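Local coordinates for protein CghA (Chaetomium globosum, PDB 6KBC) that belongs to the calycin clan of beta-barrel proteins, combines two consecutive calycin-type domains in one chain, and holds the ligand WK1 in a pocket, at residues A[35-40]-A[230-235]; A[88-93]-A[345-350]; A[142-147]-A[156-161]; A[238-243]-A[260-265]. All coordinates share one frame; numbering follows the deposited sequence.

Contact 1. Residues A[35-40]-A[230-235]. With WK1 ((2S)-3-[(2S,4E)-4-[[(1R,2S,4aR,6S,8R,8aS)-2-[(E)-but-2-en-2-yl]-6,8-dimethyl-1,2,4a,5,6,7,8,8a-octahydronaphthalen-1-yl]-oxidanyl-methylidene]-3,5-bis(oxidanylidene)pyrrolidin-2-yl]-2-methyl-2-oxidanyl-propanoic acid), chain B.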
# COMPACT_ATOMS: atom_id res chain seq x y z
N PRO A 35 -12.22 0.35 12.25
CA PRO A 35 -13.00 0.42 11.01
C PRO A 35 -13.95 1.60 10.98
O PRO A 35 -14.54 1.98 12.00
CB PRO A 35 -13.76 -0.91 11.00
CG PRO A 35 -12.92 -1.82 11.81
CD PRO A 35 -12.30 -0.98 12.88
N LYS A 36 -14.10 2.19 9.79
CA LYS A 36 -15.01 3.30 9.58
C LYS A 36 -16.44 2.84 9.36
O LYS A 36 -17.36 3.65 9.50
CB LYS A 36 -14.53 4.15 8.40
CG LYS A 36 -13.16 4.78 8.63
CD LYS A 36 -13.13 5.58 9.91
CE LYS A 36 -11.78 6.20 10.14
NZ LYS A 36 -11.69 6.96 11.42
N TRP A 37 -16.63 1.58 8.99
CA TRP A 37 -17.93 0.92 8.96
C TRP A 37 -17.93 -0.10 10.10
O TRP A 37 -17.68 -1.29 9.89
CB TRP A 37 -18.22 0.29 7.60
CG TRP A 37 -18.58 1.33 6.57
CD1 TRP A 37 -19.84 1.76 6.25
CD2 TRP A 37 -17.67 2.12 5.79
NE1 TRP A 37 -19.77 2.74 5.30
CE2 TRP A 37 -18.45 2.98 5.00
CE3 TRP A 37 -16.28 2.17 5.68
CZ2 TRP A 37 -17.89 3.89 4.10
CZ3 TRP A 37 -15.71 3.07 4.77
CH2 TRP A 37 -16.52 3.92 4.00
N ALA A 38 -18.23 0.38 11.31
CA ALA A 38 -18.02 -0.42 12.51
C ALA A 38 -19.04 -1.55 12.64
O ALA A 38 -18.68 -2.69 12.95
CB ALA A 38 -18.04 0.47 13.75
N ASP A 39 -20.32 -1.26 12.41
CA ASP A 39 -21.37 -2.23 12.70
C ASP A 39 -21.88 -2.94 11.45
O ASP A 39 -21.95 -4.17 11.42
CB ASP A 39 -22.52 -1.55 13.43
CG ASP A 39 -22.14 -1.13 14.84
OD1 ASP A 39 -21.73 -2.01 15.64
OD2 ASP A 39 -22.20 0.08 15.15
N LYS A 40 -22.27 -2.19 10.42
CA LYS A 40 -22.68 -2.74 9.14
C LYS A 40 -21.72 -2.22 8.08
O LYS A 40 -21.26 -1.08 8.15
CB LYS A 40 -24.12 -2.34 8.79
CG LYS A 40 -25.23 -3.13 9.51
CD LYS A 40 -25.18 -4.64 9.30
CE LYS A 40 -26.46 -5.28 9.85
NZ LYS A 40 -26.17 -6.54 10.62
N TRP A 230 -9.59 3.65 3.41
CA TRP A 230 -11.01 3.33 3.32
C TRP A 230 -11.66 4.25 2.30
O TRP A 230 -11.28 5.41 2.14
CB TRP A 230 -11.69 3.44 4.69
CG TRP A 230 -11.82 4.83 5.22
CD1 TRP A 230 -12.89 5.67 5.08
CD2 TRP A 230 -10.85 5.53 6.00
NE1 TRP A 230 -12.63 6.86 5.73
CE2 TRP A 230 -11.39 6.80 6.29
CE3 TRP A 230 -9.57 5.22 6.48
CZ2 TRP A 230 -10.70 7.75 7.04
CZ3 TRP A 230 -8.89 6.16 7.21
CH2 TRP A 230 -9.45 7.41 7.49
N LEU A 231 -12.65 3.70 1.59
CA LEU A 231 -13.39 4.37 0.53
C LEU A 231 -14.85 3.96 0.66
O LEU A 231 -15.13 2.76 0.84
CB LEU A 231 -12.90 3.96 -0.86
CG LEU A 231 -11.60 4.53 -1.39
CD1 LEU A 231 -10.44 3.67 -0.87
CD2 LEU A 231 -11.68 4.49 -2.91
N PRO A 232 -15.79 4.89 0.53
CA PRO A 232 -17.21 4.53 0.53
C PRO A 232 -17.76 4.19 -0.85
O PRO A 232 -18.96 3.92 -0.96
CB PRO A 232 -17.88 5.79 1.08
CG PRO A 232 -17.01 6.89 0.58
CD PRO A 232 -15.59 6.35 0.58
N MET A 233 -16.90 4.24 -1.86
CA MET A 233 -17.27 3.94 -3.26
C MET A 233 -16.34 2.88 -3.84
O MET A 233 -15.23 2.75 -3.35
CB MET A 233 -17.25 5.20 -4.12
CG MET A 233 -15.87 5.65 -4.55
SD MET A 233 -14.89 6.42 -3.28
CE MET A 233 -15.62 8.03 -3.11
N VAL A 234 -16.79 2.14 -4.82
CA VAL A 234 -15.92 1.10 -5.37
C VAL A 234 -14.89 1.85 -6.20
O VAL A 234 -15.23 2.69 -7.04
CB VAL A 234 -16.67 0.05 -6.20
CG1 VAL A 234 -17.71 -0.68 -5.37
CG2 VAL A 234 -17.19 0.58 -7.49
N TRP A 235 -13.61 1.61 -5.91
CA TRP A 235 -12.60 2.50 -6.47
C TRP A 235 -12.34 2.19 -7.94
O TRP A 235 -11.96 3.08 -8.70
CB TRP A 235 -11.33 2.41 -5.63
CG TRP A 235 -10.50 1.20 -5.85
CD1 TRP A 235 -10.63 -0.02 -5.24
CD2 TRP A 235 -9.39 1.11 -6.73
NE1 TRP A 235 -9.65 -0.88 -5.71
CE2 TRP A 235 -8.88 -0.21 -6.62
CE3 TRP A 235 -8.76 2.01 -7.60
CZ2 TRP A 235 -7.77 -0.63 -7.35
CZ3 TRP A 235 -7.67 1.58 -8.32
CH2 TRP A 235 -7.19 0.27 -8.20
O WK1 B . -4.92 -10.08 -5.30
C17 WK1 B . -3.93 -9.55 -4.87
O1 WK1 B . -3.10 -10.16 -4.25
C19 WK1 B . -3.70 -8.12 -5.09
O2 WK1 B . -4.65 -7.55 -5.93
C18 WK1 B . -2.39 -7.94 -5.79
C20 WK1 B . -3.80 -7.52 -3.71
C22 WK1 B . -3.22 -6.17 -3.67
N WK1 B . -3.07 -5.52 -2.38
C21 WK1 B . -3.50 -4.27 -2.46
O5 WK1 B . -3.46 -3.45 -1.43
C23 WK1 B . -3.87 -5.14 -4.46
O4 WK1 B . -4.23 -5.25 -5.72
C24 WK1 B . -4.05 -3.91 -3.77
C16 WK1 B . -4.64 -2.68 -4.30
O3 WK1 B . -5.02 -2.68 -5.52
C9 WK1 B . -4.65 -1.45 -3.49
C8 WK1 B . -3.22 -0.91 -3.78
C12 WK1 B . -2.07 -1.88 -3.87
C13 WK1 B . -1.28 -2.14 -2.85
C90 WK1 B . -0.15 -3.11 -2.97
C14 WK1 B . -1.79 -2.59 -5.15
C7 WK1 B . -3.18 -0.13 -5.06
C6 WK1 B . -4.03 0.85 -5.24
C3 WK1 B . -5.18 0.92 -4.28
C4 WK1 B . -5.71 -0.43 -3.88
C5 WK1 B . -6.65 -0.20 -2.70
C11 WK1 B . -7.37 -1.47 -2.37
C2 WK1 B . -6.28 1.89 -4.63
C1 WK1 B . -6.96 2.19 -3.34
C10 WK1 B . -7.96 3.30 -3.39
C WK1 B . -7.64 0.93 -2.89
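In K36, chi1 (-62°) puts CG anti to the residue's own carbonyl carbon and over the five-membered ring of the W230 indole; the chain bends at chi2 (-55°), and CE further on comes over the benzene part, 3.6 Å from W230 CZ2. CG makes a CH-pi contact 3.4 Å from the centroid of the five-membered ring of W230, almost on the ring normal. NZ makes an off-centre cation-pi contact with the six-membered ring and is hydrogen-bonded to N32 OD1 and A25 O. W37 meets W230 rim to rim, with planes 71° apart and CZ3 of W37 3.8 Å from CD1 of W230. The edge of the W37 benzene ring, near its plane, also meets P232, whose CB lies 3.6 Å from W37 CZ2. A loop between strands 6-10 and 46-54 thus packs on the end of strand 223-231, part of the N-terminal calycin-type domain, where W230 also stacks on Y182. L231, pointing away from that loop, faces the pocket instead, and its CD1 comes 3.6 Å from C10 of WK1. After the strand ends, W235 lays the centre of one ring face against the ligand's octahydronaphthalene ring system, with WK1 C2 3.7 Å above the W235 plane.

Contact 2. Residues A[88-93]-A[345-350]. With WK1 ((2S)-3-[(2S,4E)-4-[[(1R,2S,4aR,6S,8R,8aS)-2-[(E)-but-2-en-2-yl]-6,8-dimethyl-1,2,4a,5,6,7,8,8a-octahydronaphthalen-1-yl]-oxidanyl-methylidene]-3,5-bis(oxidanylidene)pyrrolidin-2-yl]-2-methyl-2-oxidanyl-propanoic acid), chain B.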
# COMPACT_ATOMS: atom_id res chain seq x y z
N GLY A 88 13.32 -16.12 -7.86
CA GLY A 88 12.25 -16.15 -8.83
C GLY A 88 10.93 -16.65 -8.28
O GLY A 88 9.89 -16.41 -8.89
N THR A 89 10.95 -17.32 -7.13
CA THR A 89 9.70 -17.81 -6.56
C THR A 89 8.79 -16.65 -6.20
O THR A 89 9.23 -15.65 -5.62
CB THR A 89 9.95 -18.65 -5.31
OG1 THR A 89 10.98 -19.61 -5.57
CG2 THR A 89 8.68 -19.38 -4.93
N VAL A 90 7.52 -16.78 -6.55
CA VAL A 90 6.50 -15.85 -6.09
C VAL A 90 5.35 -16.68 -5.55
O VAL A 90 5.13 -17.83 -5.96
CB VAL A 90 6.03 -14.88 -7.19
CG1 VAL A 90 7.21 -14.03 -7.69
CG2 VAL A 90 5.39 -15.66 -8.33
N TRP A 91 4.61 -16.10 -4.62
CA TRP A 91 3.54 -16.79 -3.92
C TRP A 91 2.44 -15.77 -3.67
O TRP A 91 2.68 -14.75 -3.01
CB TRP A 91 4.05 -17.39 -2.61
CG TRP A 91 3.11 -18.32 -1.92
CD1 TRP A 91 3.12 -19.69 -1.98
CD2 TRP A 91 2.05 -17.96 -1.02
NE1 TRP A 91 2.12 -20.20 -1.18
CE2 TRP A 91 1.46 -19.16 -0.58
CE3 TRP A 91 1.55 -16.74 -0.55
CZ2 TRP A 91 0.38 -19.18 0.31
CZ3 TRP A 91 0.48 -16.76 0.34
CH2 TRP A 91 -0.09 -17.97 0.76
N SER A 92 1.25 -16.05 -4.19
CA SER A 92 0.13 -15.14 -4.09
C SER A 92 -1.11 -15.96 -3.78
O SER A 92 -1.47 -16.85 -4.55
CB SER A 92 -0.07 -14.35 -5.39
OG SER A 92 1.06 -13.53 -5.67
N GLN A 93 -1.75 -15.65 -2.66
CA GLN A 93 -3.01 -16.29 -2.34
C GLN A 93 -3.85 -15.31 -1.54
O GLN A 93 -3.33 -14.43 -0.84
CB GLN A 93 -2.81 -17.58 -1.54
CG GLN A 93 -2.32 -18.76 -2.34
CD GLN A 93 -2.35 -20.03 -1.52
OE1 GLN A 93 -3.13 -20.15 -0.58
NE2 GLN A 93 -1.50 -20.99 -1.87
N HIS A 345 11.71 -1.97 -13.04
CA HIS A 345 11.20 -3.31 -12.76
C HIS A 345 12.34 -4.32 -12.76
O HIS A 345 12.95 -4.57 -13.81
CB HIS A 345 10.17 -3.71 -13.81
CG HIS A 345 8.96 -2.83 -13.82
ND1 HIS A 345 8.17 -2.66 -14.95
CD2 HIS A 345 8.39 -2.07 -12.85
CE1 HIS A 345 7.18 -1.83 -14.67
NE2 HIS A 345 7.28 -1.47 -13.40
N HIS A 346 12.60 -4.91 -11.60
CA HIS A 346 13.67 -5.88 -11.44
C HIS A 346 13.16 -7.31 -11.40
O HIS A 346 13.74 -8.19 -12.02
CB HIS A 346 14.48 -5.58 -10.17
CG HIS A 346 15.58 -6.56 -9.94
ND1 HIS A 346 16.77 -6.52 -10.63
CD2 HIS A 346 15.66 -7.64 -9.11
CE1 HIS A 346 17.54 -7.52 -10.24
NE2 HIS A 346 16.89 -8.21 -9.31
N GLN A 347 12.06 -7.55 -10.69
CA GLN A 347 11.50 -8.88 -10.58
C GLN A 347 10.00 -8.77 -10.71
O GLN A 347 9.38 -7.97 -10.00
CB GLN A 347 11.85 -9.57 -9.25
CG GLN A 347 11.29 -10.98 -9.17
CD GLN A 347 11.57 -11.67 -7.84
OE1 GLN A 347 12.29 -11.16 -6.98
NE2 GLN A 347 10.97 -12.85 -7.67
N ALA A 348 9.43 -9.59 -11.58
CA ALA A 348 7.98 -9.67 -11.73
C ALA A 348 7.40 -10.41 -10.54
O ALA A 348 7.67 -11.60 -10.34
CB ALA A 348 7.62 -10.39 -13.03
N TRP A 349 6.61 -9.72 -9.74
CA TRP A 349 6.12 -10.26 -8.48
C TRP A 349 4.74 -10.89 -8.65
O TRP A 349 4.54 -12.08 -8.36
CB TRP A 349 6.10 -9.12 -7.46
CG TRP A 349 5.77 -9.51 -6.05
CD1 TRP A 349 5.35 -10.72 -5.59
CD2 TRP A 349 5.83 -8.64 -4.92
NE1 TRP A 349 5.15 -10.66 -4.22
CE2 TRP A 349 5.43 -9.39 -3.79
CE3 TRP A 349 6.17 -7.30 -4.75
CZ2 TRP A 349 5.37 -8.84 -2.52
CZ3 TRP A 349 6.11 -6.75 -3.47
CH2 TRP A 349 5.70 -7.52 -2.38
N TRP A 350 3.77 -10.11 -9.12
CA TRP A 350 2.47 -10.62 -9.48
C TRP A 350 2.02 -9.92 -10.75
O TRP A 350 2.55 -8.88 -11.13
CB TRP A 350 1.44 -10.44 -8.34
CG TRP A 350 0.97 -9.03 -8.11
CD1 TRP A 350 0.02 -8.34 -8.83
CD2 TRP A 350 1.41 -8.15 -7.07
NE1 TRP A 350 -0.15 -7.08 -8.29
CE2 TRP A 350 0.69 -6.94 -7.22
CE3 TRP A 350 2.33 -8.27 -6.03
CZ2 TRP A 350 0.88 -5.86 -6.38
CZ3 TRP A 350 2.52 -7.18 -5.18
CH2 TRP A 350 1.79 -5.99 -5.36
O WK1 B . -4.92 -10.08 -5.30
C17 WK1 B . -3.93 -9.55 -4.87
O1 WK1 B . -3.10 -10.16 -4.25
C19 WK1 B . -3.70 -8.12 -5.09
O2 WK1 B . -4.65 -7.55 -5.93
C18 WK1 B . -2.39 -7.94 -5.79
C20 WK1 B . -3.80 -7.52 -3.71
C22 WK1 B . -3.22 -6.17 -3.67
N WK1 B . -3.07 -5.52 -2.38
C21 WK1 B . -3.50 -4.27 -2.46
O5 WK1 B . -3.46 -3.45 -1.43
C23 WK1 B . -3.87 -5.14 -4.46
O4 WK1 B . -4.23 -5.25 -5.72
C24 WK1 B . -4.05 -3.91 -3.77
C16 WK1 B . -4.64 -2.68 -4.30
O3 WK1 B . -5.02 -2.68 -5.52
C9 WK1 B . -4.65 -1.45 -3.49
C8 WK1 B . -3.22 -0.91 -3.78
C12 WK1 B . -2.07 -1.88 -3.87
C13 WK1 B . -1.28 -2.14 -2.85
C90 WK1 B . -0.15 -3.11 -2.97
C14 WK1 B . -1.79 -2.59 -5.15
C7 WK1 B . -3.18 -0.13 -5.06
C6 WK1 B . -4.03 0.85 -5.24
C3 WK1 B . -5.18 0.92 -4.28
C4 WK1 B . -5.71 -0.43 -3.88
C5 WK1 B . -6.65 -0.20 -2.70
C11 WK1 B . -7.37 -1.47 -2.37
C2 WK1 B . -6.28 1.89 -4.63
C1 WK1 B . -6.96 2.19 -3.34
C10 WK1 B . -7.96 3.30 -3.39
C WK1 B . -7.64 0.93 -2.89
O HOH W 1 9.81 -13.77 -10.22
O HOH W 2 2.32 -13.89 -8.10
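V90 and W349 lie on strands that run almost the same way, 16° apart, yet no direct hydrogen bond joins them. The axes of strands 90-93 and 348-350 stay 7.1 Å apart at closest approach, and two waters make the polar links. The first water accepts from Q347 NE2 at 2.9 Å and donates to both G88 O and A348 O. Q347 can offer its amide there because CG stands anti to the backbone N (chi1 -178°) and the chain stays extended; NE2 also bonds W85 O. The second water donates to S92 OG at 2.8 Å and to W349 O, while the same hydroxyl is hydrogen-bonded to N82 OD1. Between the two waters V90 packs against the backbone, V90 CG1 lying 3.4 Å from W349 O. A looser apolar contact runs from V90 CG1 to W349 CD1 at 4.3 Å.

The chain turns a corner at Q347, and two classic beta bulges, H346-Q347 and W349-W350, each pair two residues with one residue of strand 363-375. At the second bulge, W350 CZ3 sits over the centre of one W349 ring face, 3.6 Å above its plane, while W349 reaches across to residues of strands 60-69 and 77-85. W350 holds its NE1 on N364 OD1 and turns one ring face to the ligand, with NE1 3.5 Å from the methyl C18 of WK1. Through W350 this water-bridged junction of strands from the two calycin-type domains reaches the ligand pocket, which takes residues from both.

Contact 3. Residues A[142-147]-A[156-161]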
# COMPACT_ATOMS: atom_id res chain seq x y z
N SER A 142 4.04 2.18 17.63
CA SER A 142 5.47 1.94 17.63
C SER A 142 5.81 0.58 17.03
O SER A 142 6.93 0.39 16.57
CB SER A 142 6.01 2.03 19.06
OG SER A 142 5.38 1.04 19.84
N THR A 143 4.87 -0.36 17.04
CA THR A 143 5.14 -1.72 16.62
C THR A 143 3.88 -2.32 16.03
O THR A 143 2.76 -1.90 16.34
CB THR A 143 5.60 -2.63 17.78
OG1 THR A 143 4.46 -2.93 18.60
CG2 THR A 143 6.67 -1.98 18.65
N THR A 144 4.08 -3.32 15.17
CA THR A 144 3.00 -4.14 14.67
C THR A 144 3.41 -5.60 14.75
O THR A 144 4.60 -5.92 14.76
CB THR A 144 2.63 -3.86 13.19
OG1 THR A 144 3.60 -4.47 12.33
CG2 THR A 144 2.58 -2.40 12.91
N THR A 145 2.41 -6.46 14.74
CA THR A 145 2.63 -7.89 14.58
C THR A 145 1.54 -8.43 13.68
O THR A 145 0.36 -8.15 13.91
CB THR A 145 2.63 -8.62 15.93
OG1 THR A 145 3.65 -8.05 16.75
CG2 THR A 145 2.93 -10.09 15.73
N VAL A 146 1.93 -9.18 12.67
CA VAL A 146 1.01 -9.86 11.78
C VAL A 146 1.31 -11.34 11.87
O VAL A 146 2.47 -11.74 11.76
CB VAL A 146 1.15 -9.35 10.33
CG1 VAL A 146 0.16 -10.06 9.44
CG2 VAL A 146 0.97 -7.85 10.31
N VAL A 147 0.28 -12.15 12.09
CA VAL A 147 0.47 -13.57 12.32
C VAL A 147 -0.47 -14.34 11.42
O VAL A 147 -1.67 -14.07 11.37
CB VAL A 147 0.23 -13.95 13.79
CG1 VAL A 147 0.44 -15.45 13.97
CG2 VAL A 147 1.17 -13.16 14.69
N GLY A 156 3.31 -18.12 10.15
CA GLY A 156 4.43 -17.36 10.62
C GLY A 156 4.03 -15.95 10.91
O GLY A 156 2.85 -15.62 11.03
N SER A 157 5.03 -15.08 11.03
CA SER A 157 4.76 -13.73 11.48
C SER A 157 5.59 -12.71 10.71
O SER A 157 6.62 -13.01 10.10
CB SER A 157 5.05 -13.57 12.98
OG SER A 157 6.41 -13.80 13.23
N LEU A 158 5.09 -11.48 10.77
CA LEU A 158 5.72 -10.26 10.32
C LEU A 158 5.66 -9.28 11.47
O LEU A 158 4.64 -9.21 12.16
CB LEU A 158 4.98 -9.65 9.11
CG LEU A 158 5.61 -8.41 8.49
CD1 LEU A 158 5.35 -8.35 6.99
CD2 LEU A 158 5.01 -7.18 9.17
N THR A 159 6.71 -8.50 11.66
CA THR A 159 6.65 -7.46 12.67
C THR A 159 7.29 -6.20 12.14
O THR A 159 8.19 -6.23 11.30
CB THR A 159 7.36 -7.85 13.99
OG1 THR A 159 8.78 -7.78 13.81
CG2 THR A 159 6.96 -9.25 14.43
N HIS A 160 6.80 -5.07 12.64
CA HIS A 160 7.34 -3.76 12.36
C HIS A 160 7.81 -3.13 13.65
O HIS A 160 7.13 -3.23 14.67
CB HIS A 160 6.29 -2.83 11.73
CG HIS A 160 5.86 -3.22 10.35
ND1 HIS A 160 4.54 -3.29 9.97
CD2 HIS A 160 6.59 -3.48 9.24
CE1 HIS A 160 4.47 -3.61 8.69
NE2 HIS A 160 5.70 -3.73 8.22
N ARG A 161 8.93 -2.43 13.59
CA ARG A 161 9.41 -1.56 14.66
C ARG A 161 9.49 -0.19 14.01
O ARG A 161 10.41 0.06 13.22
CB ARG A 161 10.79 -2.00 15.16
CG ARG A 161 10.76 -3.31 15.90
CD ARG A 161 9.44 -3.52 16.63
NE ARG A 161 9.31 -4.87 17.18
CZ ARG A 161 9.53 -5.20 18.45
NH1 ARG A 161 9.95 -4.28 19.31
NH2 ARG A 161 9.35 -6.46 18.85
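V146 and L158 exchange the shortest backbone hydrogen bonds of this pair of strands: V146 N to L158 O at 2.8 Å, nearly straight at 171°, and L158 N to V146 O at the same length. T144 and H160 form the next hydrogen-bonded pair with longer links, 3.1 Å from T144 N to H160 O. Their side chains add a weak bond from H160 ND1 to T144 OG1, 2.8 Å long but sharply bent (115°). That hydroxyl oxygen stands between the backbone N and carbonyl carbon of T144 (chi1 77°), and CG2 of the threonine lies at the edge of the imidazole, in its plane. The firmer polar tie of the ring is from H160 NE2 to D52 O. CD2 of L158 lies over one face of the imidazole, toward its rim, 3.6 Å above the plane.

Between the paired bonds, CA-H...O contacts close the remaining spacing, the shortest being S157 CA to V146 O at 3.0 Å. V146 CB is 4.0 Å from L158 CB. These residues, with T144 and H160, make a buried face that packs on F51, A53, F62 and F66. On the outer face T143 and R161 lie alongside each other, pointing the same way, with T143 CG2 3.8 Å from R161 CD, and T159 OG1 is hydrogen-bonded to T193 OG1. Strands 143-150 and 154-162 form an antiparallel beta hairpin, consistent with the up-and-down meander of calycin barrels.

Contact 4. Residues A[238-243]-A[260-265]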
# COMPACT_ATOMS: atom_id res chain seq x y z
N GLU A 238 -13.82 4.46 -10.39
CA GLU A 238 -13.38 5.84 -10.34
C GLU A 238 -11.99 6.07 -10.94
O GLU A 238 -11.64 7.22 -11.20
CB GLU A 238 -13.39 6.32 -8.89
CG GLU A 238 -14.80 6.49 -8.32
CD GLU A 238 -15.44 7.78 -8.78
OE1 GLU A 238 -15.21 8.83 -8.13
OE2 GLU A 238 -16.17 7.76 -9.80
N ALA A 239 -11.19 5.02 -11.17
CA ALA A 239 -9.79 5.17 -11.54
C ALA A 239 -9.48 4.43 -12.83
O ALA A 239 -10.10 3.41 -13.15
CB ALA A 239 -8.86 4.66 -10.42
N THR A 240 -8.48 4.94 -13.56
CA THR A 240 -7.87 4.19 -14.66
C THR A 240 -6.46 3.73 -14.33
O THR A 240 -5.89 2.91 -15.06
CB THR A 240 -7.82 5.01 -15.96
OG1 THR A 240 -7.26 6.31 -15.69
CG2 THR A 240 -9.24 5.18 -16.53
N ASP A 241 -5.89 4.22 -13.23
CA ASP A 241 -4.50 3.94 -12.90
C ASP A 241 -4.32 4.09 -11.40
O ASP A 241 -4.79 5.06 -10.80
CB ASP A 241 -3.56 4.89 -13.65
CG ASP A 241 -2.18 4.30 -13.87
OD1 ASP A 241 -1.49 4.01 -12.87
OD2 ASP A 241 -1.80 4.10 -15.04
N ALA A 242 -3.63 3.13 -10.80
CA ALA A 242 -3.27 3.22 -9.39
C ALA A 242 -1.82 2.78 -9.27
O ALA A 242 -1.43 1.77 -9.85
CB ALA A 242 -4.18 2.35 -8.51
N LEU A 243 -1.02 3.56 -8.56
CA LEU A 243 0.39 3.23 -8.36
C LEU A 243 0.70 3.23 -6.87
O LEU A 243 0.62 4.28 -6.22
CB LEU A 243 1.30 4.22 -9.07
CG LEU A 243 2.78 4.06 -8.69
CD1 LEU A 243 3.31 2.73 -9.18
CD2 LEU A 243 3.59 5.21 -9.26
N VAL A 260 -5.09 7.94 -10.88
CA VAL A 260 -5.56 8.70 -12.03
C VAL A 260 -7.00 8.27 -12.30
O VAL A 260 -7.28 7.08 -12.44
CB VAL A 260 -4.67 8.48 -13.26
CG1 VAL A 260 -5.19 9.31 -14.46
CG2 VAL A 260 -3.21 8.84 -12.93
N SER A 261 -7.91 9.24 -12.37
CA SER A 261 -9.34 8.94 -12.44
C SER A 261 -9.73 8.39 -13.81
O SER A 261 -8.92 8.26 -14.74
CB SER A 261 -10.15 10.19 -12.12
OG SER A 261 -10.26 11.02 -13.28
N LYS A 262 -11.02 8.06 -13.93
CA LYS A 262 -11.64 7.75 -15.21
C LYS A 262 -11.74 9.01 -16.07
O LYS A 262 -11.68 10.13 -15.55
CB LYS A 262 -13.05 7.20 -14.97
CG LYS A 262 -13.09 5.81 -14.37
CD LYS A 262 -12.73 4.75 -15.35
CE LYS A 262 -13.39 3.43 -14.99
NZ LYS A 262 -12.36 2.49 -14.45
N PRO A 263 -11.93 8.86 -17.39
CA PRO A 263 -12.14 10.05 -18.24
C PRO A 263 -13.37 10.87 -17.88
O PRO A 263 -13.42 12.06 -18.21
CB PRO A 263 -12.25 9.48 -19.67
CG PRO A 263 -12.50 8.01 -19.50
CD PRO A 263 -11.81 7.63 -18.19
N HIS A 264 -14.38 10.29 -17.21
CA HIS A 264 -15.54 11.12 -16.88
C HIS A 264 -15.20 12.19 -15.86
O HIS A 264 -15.93 13.18 -15.75
CB HIS A 264 -16.74 10.27 -16.40
CG HIS A 264 -16.55 9.62 -15.06
ND1 HIS A 264 -16.18 8.30 -14.92
CD2 HIS A 264 -16.72 10.10 -13.81
CE1 HIS A 264 -16.10 8.00 -13.63
NE2 HIS A 264 -16.42 9.08 -12.94
N LYS A 265 -14.07 12.06 -15.15
CA LYS A 265 -13.55 13.15 -14.35
C LYS A 265 -12.25 13.71 -14.92
O LYS A 265 -11.50 14.37 -14.20
CB LYS A 265 -13.34 12.72 -12.90
CG LYS A 265 -14.65 12.52 -12.17
CD LYS A 265 -14.46 11.80 -10.85
CE LYS A 265 -15.59 12.16 -9.90
NZ LYS A 265 -16.02 11.01 -9.04
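T240 and D241 both send their backbone N-H to V260 O, at 2.7 Å and 3.3 Å respectively, which makes a classic beta bulge and the tight part of this contact. T240 OG1, set between the backbone N and the carbonyl carbon (chi1 50°), donates to S261 O at 2.7 Å, from well above that carbonyl's plane. Beside it K262, bent at chi2 and chi4, curls back to place NZ 2.8 Å from A239 O, and the same ammonium also bonds G236 O and S394 O. On the far side of the bulge D241 CB packs 3.8 Å from V260 CB, while its carboxylate leads away to salt bridges with K307, R319 and R258; the next residue, A242, touches WK1.

The looser side lies at the tips of E238, H264 and K265, although E238 O is still bonded by K262 N. E238 folds its side chain back toward the short 3-10 turn, where OE1 forms a salt bridge with K265 NZ; the modelled separation is too short to be trusted exactly. Its OE2 meets the exposed H264 at the ring edge, a weak bond of 3.4 Å to NE2.

In the C-terminal domain, strand 239-249 lies between strands 252-261 and 382-392, pairing with both antiparallel.

Along the chain contacts 1 and 2 interleave, contact 3 falls within the span of both, and contact 4 follows contacts 1 and 3 but lies within the span of contact 2. Contacts 1 and 2 sit on opposite sides of the chain's centre, 30 Å apart between centres, yet both touch WK1 and both reach the N-terminal strands that contact 3 also belongs to. Contacts 1 and 4 join directly, with W235 CZ3 3.6 Å from A242 CB, where strand 223-231 leads into strand 239-249. Contacts 3 and 4, hairpins of different domains, lie 33 Å apart between centres. The pocket therefore draws on strands of both calycin-type domains.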